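Local structure of peroxiredoxin (Mycobacterium tuberculosis, 5EPF) at residues Val40-Pro45 / Lys54-Phe59; Phe66-Ala71 / Thr155-Arg160; Asp137-Glu142 / Asp150-Thr155. The protein is a thiol-specific peroxidase that reduces hydrogen peroxide and organic hydroperoxides to water and alcohols, and so protects the cell against oxidative stress. All blocks are in the same frame, centred on the assembly; numbering follows the deposited sequence.

Interaction 1 of 3, residues Val40-Pro45 / Lys54-Phe59; sequences VLFFYP and KEACHF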
loop_
_atom_site.group_PDB
_atom_site.type_symbol
_atom_site.label_atom_id
_atom_site.label_comp_id
_atom_site.label_asym_id
_atom_site.label_seq_id
_atom_site.Cartn_x
_atom_site.Cartn_y
_atom_site.Cartn_z
ATOM N N VAL A 40 -6.003 -1.440 2.196
ATOM C CA VAL A 40 -5.384 -0.126 2.097
ATOM C C VAL A 40 -3.982 -0.358 1.529
ATOM O O VAL A 40 -3.086 -0.854 2.231
ATOM C CB VAL A 40 -5.341 0.585 3.453
ATOM C CG1 VAL A 40 -4.731 1.978 3.283
ATOM C CG2 VAL A 40 -6.730 0.676 4.051
ATOM N N LEU A 41 -3.808 -0.026 0.244
ATOM C CA LEU A 41 -2.587 -0.302 -0.512
ATOM C C LEU A 41 -1.785 0.994 -0.544
ATOM O O LEU A 41 -2.194 1.962 -1.193
ATOM C CB LEU A 41 -2.930 -0.754 -1.937
ATOM C CG LEU A 41 -1.741 -1.150 -2.818
ATOM C CD1 LEU A 41 -1.034 -2.397 -2.260
ATOM C CD2 LEU A 41 -2.208 -1.366 -4.260
ATOM N N PHE A 42 -0.679 1.042 0.195
ATOM C CA PHE A 42 0.068 2.281 0.352
ATOM C C PHE A 42 1.407 2.175 -0.368
ATOM O O PHE A 42 2.279 1.394 0.035
ATOM C CB PHE A 42 0.157 2.766 1.809
ATOM C CG PHE A 42 1.005 1.930 2.770
ATOM C CD1 PHE A 42 2.321 2.298 3.058
ATOM C CD2 PHE A 42 0.457 0.862 3.472
ATOM C CE1 PHE A 42 3.082 1.583 3.976
ATOM C CE2 PHE A 42 1.226 0.134 4.397
ATOM C CZ PHE A 42 2.524 0.516 4.650
ATOM N N PHE A 43 1.551 2.955 -1.445
ATOM C CA PHE A 43 2.799 3.036 -2.199
ATOM C C PHE A 43 3.719 4.023 -1.489
ATOM O O PHE A 43 3.338 5.172 -1.224
ATOM C CB PHE A 43 2.531 3.584 -3.600
ATOM C CG PHE A 43 1.935 2.600 -4.563
ATOM C CD1 PHE A 43 2.734 1.866 -5.430
ATOM C CD2 PHE A 43 0.557 2.452 -4.638
ATOM C CE1 PHE A 43 2.158 0.966 -6.338
ATOM C CE2 PHE A 43 -0.030 1.587 -5.544
ATOM C CZ PHE A 43 0.775 0.838 -6.397
ATOM N N TYR A 44 4.949 3.596 -1.234
ATOM C CA TYR A 44 5.932 4.486 -0.632
ATOM C C TYR A 44 7.205 4.496 -1.465
ATOM O O TYR A 44 7.557 3.484 -2.082
ATOM C CB TYR A 44 6.249 4.112 0.829
ATOM C CG TYR A 44 6.670 2.668 1.054
ATOM C CD1 TYR A 44 7.999 2.269 0.900
ATOM C CD2 TYR A 44 5.737 1.709 1.459
ATOM C CE1 TYR A 44 8.381 0.941 1.134
ATOM C CE2 TYR A 44 6.109 0.402 1.680
ATOM C CZ TYR A 44 7.425 0.026 1.527
ATOM O OH TYR A 44 7.768 -1.275 1.768
ATOM N N PRO A 45 7.913 5.632 -1.513
ATOM C CA PRO A 45 9.075 5.708 -2.427
ATOM C C PRO A 45 10.198 4.740 -2.097
ATOM O O PRO A 45 10.762 4.115 -3.003
ATOM C CB PRO A 45 9.517 7.184 -2.345
ATOM C CG PRO A 45 8.381 7.928 -1.746
ATOM C CD PRO A 45 7.493 6.960 -1.020
ATOM N N LYS A 54 8.089 6.499 9.106
ATOM C CA LYS A 54 6.999 7.108 9.867
ATOM C C LYS A 54 5.644 6.636 9.345
ATOM O O LYS A 54 4.781 6.207 10.119
ATOM C CB LYS A 54 7.094 8.632 9.796
ATOM C CG LYS A 54 6.050 9.349 10.643
ATOM C CD LYS A 54 6.309 10.878 10.666
ATOM C CE LYS A 54 5.276 11.639 11.498
ATOM N NZ LYS A 54 5.314 11.259 12.945
ATOM N N GLU A 55 5.451 6.681 8.023
ATOM C CA GLU A 55 4.168 6.295 7.441
ATOM C C GLU A 55 3.835 4.838 7.752
ATOM O O GLU A 55 2.722 4.524 8.201
ATOM C CB GLU A 55 4.206 6.523 5.928
ATOM C CG GLU A 55 2.892 6.140 5.281
ATOM C CD GLU A 55 2.882 6.159 3.774
ATOM O OE1 GLU A 55 3.906 6.441 3.127
ATOM O OE2 GLU A 55 1.796 5.855 3.213
ATOM N N ALA A 56 4.799 3.939 7.527
ATOM C CA ALA A 56 4.548 2.512 7.675
ATOM C C ALA A 56 4.433 2.114 9.141
ATOM O O ALA A 56 3.660 1.209 9.474
ATOM C CB ALA A 56 5.655 1.731 6.966
ATOM N N CYS A 57 5.183 2.768 10.032
ATOM C CA CYS A 57 5.023 2.489 11.455
ATOM C C CYS A 57 3.681 2.986 11.981
ATOM O O CYS A 57 3.139 2.405 12.931
ATOM C CB CYS A 57 6.178 3.093 12.254
ATOM S SG CYS A 57 7.730 2.178 12.064
ATOM N N HIS A 58 3.135 4.060 11.400
ATOM C CA HIS A 58 1.799 4.492 11.793
ATOM C C HIS A 58 0.755 3.462 11.372
ATOM O O HIS A 58 -0.132 3.120 12.163
ATOM C CB HIS A 58 1.516 5.886 11.227
ATOM C CG HIS A 58 0.303 6.543 11.809
ATOM N ND1 HIS A 58 0.097 6.670 13.164
ATOM C CD2 HIS A 58 -0.771 7.115 11.213
ATOM C CE1 HIS A 58 -1.046 7.302 13.378
ATOM N NE2 HIS A 58 -1.594 7.578 12.210
ATOM N N PHE A 59 0.885 2.904 10.158
ATOM C CA PHE A 59 0.043 1.770 9.773
ATOM C C PHE A 59 0.201 0.606 10.743
ATOM O O PHE A 59 -0.796 -0.006 11.153
ATOM C CB PHE A 59 0.368 1.305 8.357
ATOM C CG PHE A 59 -0.368 2.064 7.278
ATOM C CD1 PHE A 59 -1.726 1.859 7.067
ATOM C CD2 PHE A 59 0.293 2.981 6.463
ATOM C CE1 PHE A 59 -2.405 2.552 6.071
ATOM C CE2 PHE A 59 -0.380 3.682 5.469
ATOM C CZ PHE A 59 -1.748 3.461 5.278
HETATM O O HOH W 1 1.498 5.880 0.634
#

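Interaction 2 of 3, residues Phe66-Ala71 / Thr155-Arg160; sequences FAEVRA and TLRAIR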
loop_
_atom_site.group_PDB
_atom_site.type_symbol
_atom_site.label_atom_id
_atom_site.label_comp_id
_atom_site.label_asym_id
_atom_site.label_seq_id
_atom_site.Cartn_x
_atom_site.Cartn_y
_atom_site.Cartn_z
ATOM N N PHE A 66 -7.603 -1.045 12.253
ATOM C CA PHE A 66 -7.926 -1.612 10.948
ATOM C C PHE A 66 -8.656 -2.937 11.089
ATOM O O PHE A 66 -9.607 -3.204 10.353
ATOM C CB PHE A 66 -6.695 -1.685 10.036
ATOM C CG PHE A 66 -6.310 -0.346 9.462
ATOM C CD1 PHE A 66 -7.056 0.221 8.435
ATOM C CD2 PHE A 66 -5.237 0.367 9.964
ATOM C CE1 PHE A 66 -6.728 1.490 7.916
ATOM C CE2 PHE A 66 -4.901 1.622 9.450
ATOM C CZ PHE A 66 -5.651 2.180 8.413
ATOM N N ALA A 67 -8.272 -3.756 12.066
ATOM C CA ALA A 67 -8.999 -5.001 12.288
ATOM C C ALA A 67 -10.449 -4.742 12.688
ATOM O O ALA A 67 -11.349 -5.486 12.283
ATOM C CB ALA A 67 -8.273 -5.861 13.316
ATOM N N GLU A 68 -10.703 -3.676 13.452
ATOM C CA GLU A 68 -12.076 -3.383 13.867
ATOM C C GLU A 68 -12.989 -3.100 12.679
ATOM O O GLU A 68 -14.185 -3.417 12.732
ATOM C CB GLU A 68 -12.121 -2.208 14.840
ATOM C CG GLU A 68 -13.500 -2.081 15.491
ATOM C CD GLU A 68 -13.836 -0.679 15.958
ATOM O OE1 GLU A 68 -12.937 0.189 15.974
ATOM O OE2 GLU A 68 -15.013 -0.457 16.326
ATOM N N VAL A 69 -12.461 -2.491 11.616
ATOM C CA VAL A 69 -13.252 -2.226 10.417
ATOM C C VAL A 69 -13.058 -3.336 9.395
ATOM O O VAL A 69 -13.457 -3.193 8.237
ATOM C CB VAL A 69 -12.982 -0.833 9.809
ATOM C CG1 VAL A 69 -13.516 0.263 10.728
ATOM C CG2 VAL A 69 -11.498 -0.634 9.511
ATOM N N ARG A 70 -12.437 -4.445 9.811
ATOM C CA ARG A 70 -12.243 -5.615 8.950
ATOM C C ARG A 70 -11.580 -5.233 7.636
ATOM O O ARG A 70 -12.056 -5.574 6.551
ATOM C CB ARG A 70 -13.551 -6.363 8.669
ATOM C CG ARG A 70 -14.590 -6.270 9.740
ATOM C CD ARG A 70 -14.527 -7.462 10.634
ATOM N NE ARG A 70 -14.460 -7.051 12.029
ATOM C CZ ARG A 70 -14.884 -7.791 13.045
ATOM N NH1 ARG A 70 -14.782 -7.329 14.282
ATOM N NH2 ARG A 70 -15.414 -8.985 12.823
ATOM N N ALA A 71 -10.483 -4.485 7.739
ATOM C CA ALA A 71 -9.712 -4.051 6.587
ATOM C C ALA A 71 -8.258 -4.405 6.836
ATOM O O ALA A 71 -7.826 -4.545 7.982
ATOM C CB ALA A 71 -9.861 -2.539 6.353
ATOM N N THR A 155 -12.165 6.885 6.259
ATOM C CA THR A 155 -13.029 6.453 5.166
ATOM C C THR A 155 -13.678 5.111 5.469
ATOM O O THR A 155 -14.889 4.925 5.250
ATOM C CB THR A 155 -12.218 6.377 3.885
ATOM O OG1 THR A 155 -11.881 7.714 3.494
ATOM C CG2 THR A 155 -13.026 5.675 2.791
ATOM N N LEU A 156 -12.899 4.161 5.988
ATOM C CA LEU A 156 -13.457 2.848 6.290
ATOM C C LEU A 156 -14.487 2.925 7.419
ATOM O O LEU A 156 -15.531 2.256 7.369
ATOM C CB LEU A 156 -12.315 1.889 6.636
ATOM C CG LEU A 156 -11.417 1.599 5.433
ATOM C CD1 LEU A 156 -10.051 1.050 5.853
ATOM C CD2 LEU A 156 -12.132 0.634 4.464
ATOM N N ARG A 157 -14.224 3.745 8.439
ATOM C CA ARG A 157 -15.219 3.943 9.485
ATOM C C ARG A 157 -16.492 4.567 8.928
ATOM O O ARG A 157 -17.593 4.208 9.350
ATOM C CB ARG A 157 -14.626 4.785 10.620
ATOM C CG ARG A 157 -13.610 4.000 11.432
ATOM C CD ARG A 157 -12.883 4.829 12.480
ATOM N NE ARG A 157 -12.090 3.990 13.379
ATOM C CZ ARG A 157 -11.219 4.439 14.278
ATOM N NH1 ARG A 157 -10.988 5.740 14.388
ATOM N NH2 ARG A 157 -10.582 3.578 15.071
ATOM N N ALA A 158 -16.357 5.482 7.964
ATOM C CA ALA A 158 -17.527 6.150 7.401
ATOM C C ALA A 158 -18.442 5.178 6.676
ATOM O O ALA A 158 -19.650 5.417 6.590
ATOM C CB ALA A 158 -17.085 7.267 6.458
ATOM N N ILE A 159 -17.903 4.090 6.129
ATOM C CA ILE A 159 -18.735 3.140 5.399
ATOM C C ILE A 159 -19.170 1.949 6.247
ATOM O O ILE A 159 -19.779 1.017 5.713
ATOM C CB ILE A 159 -18.125 2.700 4.064
ATOM C CG1 ILE A 159 -16.882 1.838 4.288
ATOM C CG2 ILE A 159 -17.827 3.922 3.194
ATOM C CD1 ILE A 159 -16.347 1.214 2.985
ATOM N N ARG A 160 -18.893 1.960 7.553
ATOM C CA ARG A 160 -19.376 0.891 8.427
ATOM C C ARG A 160 -20.905 0.769 8.362
ATOM O O ARG A 160 -21.623 1.698 7.981
ATOM C CB ARG A 160 -18.942 1.146 9.873
HETATM O O HOH W 2 -11.654 1.212 13.702
#

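Interaction 3 of 3, residues Asp137-Glu142 / Asp150-Thr155; sequences DVISSE and DKALAT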
loop_
_atom_site.group_PDB
_atom_site.type_symbol
_atom_site.label_atom_id
_atom_site.label_comp_id
_atom_site.label_asym_id
_atom_site.label_seq_id
_atom_site.Cartn_x
_atom_site.Cartn_y
_atom_site.Cartn_z
ATOM N N ASP A 137 -10.990 5.601 -1.798
ATOM C CA ASP A 137 -10.320 6.841 -1.411
ATOM C C ASP A 137 -8.899 6.790 -1.948
ATOM O O ASP A 137 -8.355 5.711 -2.169
ATOM C CB ASP A 137 -10.313 6.999 0.122
ATOM C CG ASP A 137 -10.089 8.434 0.593
ATOM O OD1 ASP A 137 -10.069 9.374 -0.223
ATOM O OD2 ASP A 137 -9.929 8.596 1.818
ATOM N N VAL A 138 -8.323 7.967 -2.175
ATOM C CA VAL A 138 -6.932 8.136 -2.584
ATOM C C VAL A 138 -6.314 9.226 -1.717
ATOM O O VAL A 138 -6.885 10.316 -1.592
ATOM C CB VAL A 138 -6.793 8.508 -4.074
ATOM C CG1 VAL A 138 -5.316 8.617 -4.460
ATOM C CG2 VAL A 138 -7.516 7.492 -4.966
ATOM N N ILE A 139 -5.163 8.928 -1.111
ATOM C CA ILE A 139 -4.374 9.911 -0.373
ATOM C C ILE A 139 -3.091 10.144 -1.158
ATOM O O ILE A 139 -2.295 9.217 -1.344
ATOM C CB ILE A 139 -4.087 9.478 1.077
ATOM C CG1 ILE A 139 -5.368 9.068 1.828
ATOM C CG2 ILE A 139 -3.346 10.619 1.808
ATOM C CD1 ILE A 139 -5.706 7.551 1.775
ATOM N N SER A 140 -2.888 11.376 -1.632
ATOM C CA SER A 140 -1.785 11.653 -2.542
ATOM C C SER A 140 -0.533 12.167 -1.817
ATOM O O SER A 140 -0.492 12.301 -0.589
ATOM C CB SER A 140 -2.257 12.581 -3.655
ATOM O OG SER A 140 -2.983 13.666 -3.121
ATOM N N SER A 141 0.480 12.530 -2.614
ATOM C CA SER A 141 1.841 12.681 -2.101
ATOM C C SER A 141 2.030 13.932 -1.257
ATOM O O SER A 141 3.012 14.006 -0.516
ATOM C CB SER A 141 2.862 12.626 -3.241
ATOM O OG SER A 141 2.711 13.746 -4.065
ATOM N N GLU A 142 1.118 14.898 -1.318
ATOM C CA GLU A 142 1.304 16.127 -0.560
ATOM C C GLU A 142 0.797 16.020 0.873
ATOM O O GLU A 142 1.021 16.941 1.659
ATOM C CB GLU A 142 0.645 17.308 -1.281
ATOM C CG GLU A 142 -0.855 17.381 -1.138
ATOM C CD GLU A 142 -1.632 16.561 -2.149
ATOM O OE1 GLU A 142 -1.105 15.570 -2.697
ATOM O OE2 GLU A 142 -2.796 16.933 -2.412
ATOM N N ASP A 150 -4.520 7.646 8.583
ATOM C CA ASP A 150 -5.633 8.293 9.277
ATOM C C ASP A 150 -6.824 8.493 8.343
ATOM O O ASP A 150 -7.971 8.217 8.713
ATOM C CB ASP A 150 -5.199 9.649 9.850
ATOM C CG ASP A 150 -4.178 9.523 10.983
ATOM O OD1 ASP A 150 -4.051 8.439 11.589
ATOM O OD2 ASP A 150 -3.480 10.527 11.257
ATOM N N LYS A 151 -6.575 8.999 7.133
ATOM C CA LYS A 151 -7.675 9.212 6.194
ATOM C C LYS A 151 -8.258 7.892 5.727
ATOM O O LYS A 151 -9.476 7.769 5.581
ATOM C CB LYS A 151 -7.229 10.055 4.996
ATOM C CG LYS A 151 -6.980 11.491 5.346
ATOM C CD LYS A 151 -6.226 12.230 4.260
ATOM C CE LYS A 151 -6.973 12.307 2.930
ATOM N NZ LYS A 151 -8.188 13.146 3.020
ATOM N N ALA A 152 -7.409 6.886 5.512
ATOM C CA ALA A 152 -7.910 5.576 5.121
ATOM C C ALA A 152 -8.819 5.003 6.196
ATOM O O ALA A 152 -9.921 4.516 5.903
ATOM C CB ALA A 152 -6.746 4.633 4.848
ATOM N N LEU A 153 -8.389 5.083 7.456
ATOM C CA LEU A 153 -9.203 4.578 8.552
ATOM C C LEU A 153 -10.512 5.351 8.663
ATOM O O LEU A 153 -11.577 4.749 8.867
ATOM C CB LEU A 153 -8.398 4.615 9.856
ATOM C CG LEU A 153 -9.068 4.093 11.118
ATOM C CD1 LEU A 153 -9.448 2.623 10.954
ATOM C CD2 LEU A 153 -8.183 4.306 12.348
ATOM N N ALA A 154 -10.468 6.683 8.504
ATOM C CA ALA A 154 -11.708 7.458 8.601
ATOM C C ALA A 154 -12.678 7.103 7.472
ATOM O O ALA A 154 -13.891 6.999 7.695
ATOM C CB ALA A 154 -11.407 8.956 8.642
ATOM N N THR A 155 -12.165 6.885 6.259
ATOM C CA THR A 155 -13.029 6.453 5.166
ATOM C C THR A 155 -13.678 5.111 5.469
ATOM O O THR A 155 -14.889 4.925 5.250
ATOM C CB THR A 155 -12.218 6.377 3.885
ATOM O OG1 THR A 155 -11.881 7.714 3.494
ATOM C CG2 THR A 155 -13.026 5.675 2.791
HETATM O O HOH W 3 -10.102 10.980 3.051
#

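Interaction 1 of 3, residues Val40-Pro45 / Lys54-Phe59
Strand 40-43 and helix 54-59 run almost antiparallel, at 164° between their N-to-C directions, and their short axes come within 10.6 Å. Most of the contact is carried by two phenylalanines that reach toward each other and meet as an offset stack, with ring centroids of Phe42 and Phe59 4.1 Å apart and planes only 10° from parallel. Phe59 CD2 lies over the centre of the Phe42 ring, whereas Phe42 CD2 lies over the Phe59 ring, displaced toward its rim, and the closest atoms are Phe42 CG and Phe59 CE2 at 3.5 Å. Phe42 holds its CG in the crowded position between backbone N and carbonyl carbon (chi1 69°). The Phe59 ring is also met obliquely by Val40 CG1, 3.7 Å from Phe59 CE1, a branched residue well suited to a strand under a helix. Ala56 has just a methyl to offer, and its CB touches Phe42 CE1 at 3.9 Å, a small residue consistent with the close approach of the ring here. This is the first half of a beta-alpha-beta unit of the thioredoxin fold: strand 39-43 leads into helix 50-61, whose early turn carries Cys52, the expected peroxidatic cysteine, close to Tyr44. Glu55 brings a charge into this buried setting. Its extended chain slides past Phe42 in the opposite direction, OE2 coming 3.6 Å from Phe42 CD1 and lying in plane at the edge of the Phe59 ring. A water donates to Glu55 OE2 (2.6 Å) and to the carbonyl Phe43 O (2.7 Å), tying the helix side chain to the strand backbone, while OE1 forms a salt bridge with Arg124, which probably keeps the carboxylate ionised.

Interaction 2 of 3, residues Phe66-Ala71 / Thr155-Arg160
A Schellman motif ends helix 63-68, and just there its chain meets the last turns of helix 145-158. Arg70, with a positive phi of 53°, is the C-prime residue: Ala71 N bonds back to Phe66 O at 3.0 Å, and Arg70 N to Ala67 O at 2.9 Å. The turn brings Ala71 round to face the other helix, where its CB lies 3.6 Å from Leu156 CD1. Leu156 CD1 also approaches the Phe66 ring at its edge, in the ring plane, 3.9 Å from Phe66 CE1, so one leucine branch sits in the corner made by an aromatic rim and a small methyl. Val69 crosses both partner side chains at about a right angle and splits its two branches between them. Val69 CG2 touches Leu156 CB at 3.9 Å, and Val69 CG1 lies 3.8 Å from Arg157 CG. Arginine suits this margin because its extended chain supplies a methylene beside Val69 while bringing the guanidinium across toward the Glu68 carboxylate. A water links the polar ends, donating to Glu68 OE1 (2.8 Å) and accepting from Arg157 NE (2.8 Å); the opposite charges themselves stay beyond salt-bridge distance. Deeper in, Phe66 and Leu156 also reach Val40 of strand 39-43, so the contact closes over the sheet in the manner of the thioredoxin fold, where the C-terminal helix packs beside the helical crossover connection.

Interaction 3 of 3, residues Asp137-Glu142 / Asp150-Thr155
The strand 137-139 and helix 150-155 lie nearly antiparallel, at 167°, with an axis separation of 8.9 Å; Asp137 and Ala152 are among the nearest backbone pairs, their CA atoms 7.1 Å apart. At one end a hydrogen bond joins them. Thr155 OG1 donates to Asp137 OD2 over 2.7 Å, meeting the oxygen from above the carboxylate, 48° out of its plane. Thr155 holds OG1 beside its own backbone N and anti to its carbonyl carbon; the carbonyl Lys151 O, one turn earlier in the helix, also lies within hydrogen-bonding range and could only share that proton. Threonine is apt here: its hydroxyl faces the acid while its methyl, CG2, lies near Asp137 CB. Asp137 OD2 takes a second donor, a water at 2.7 Å, and that water accepts from Lys151 NZ at 2.9 Å. The ammonium and carboxylate are therefore bridged through solvent, with Asp137 OD2 and Lys151 NZ 5.0 Å apart; the nearby positive charge would tend to keep the aspartate ionised. Asp137 OD1 is turned back toward its own strand, where it receives a weak bond from Val138 N. Toward the other end the contact becomes apolar. Lys151 bends at chi3 (62°) and chi4, laying its methylenes along Ile139 as the two side chains slide past each other in opposite directions, Lys151 CE coming 3.8 Å from Ile139 CG1. Ile139 CD1 sits 4.4 Å from Ala152 CB, a loose apolar contact. The strand belongs to 135-139, an outermost strand of the central mixed sheet, paired antiparallel with 125-129; helix 145-158 covers this margin, Ala152 touching Val128 while Leu153 packs against helix 63-68.

How the interactions relate
Along the chain interaction 1 closes before the other two begin, and interaction 3 is nested inside the long loop that interaction 2 closes. Their centres lie about 17 Å (1 and 2), 13 Å (2 and 3) and 11 Å (1 and 3) apart. Interactions 1 and 3 reach the same five-stranded sheet, at strands 39-43 and 135-139; interactions 2 and 3 both use helix 145-158 and overlap in sequence at Thr155, which carries contact only in interaction 3. Val40 joins all three, since it also touches Ala152 of interaction 3, and His58 probably hydrogen-bonds Asp150. Together they unite the helices on one face of a thioredoxin-like core that carries the expected catalytic cysteine.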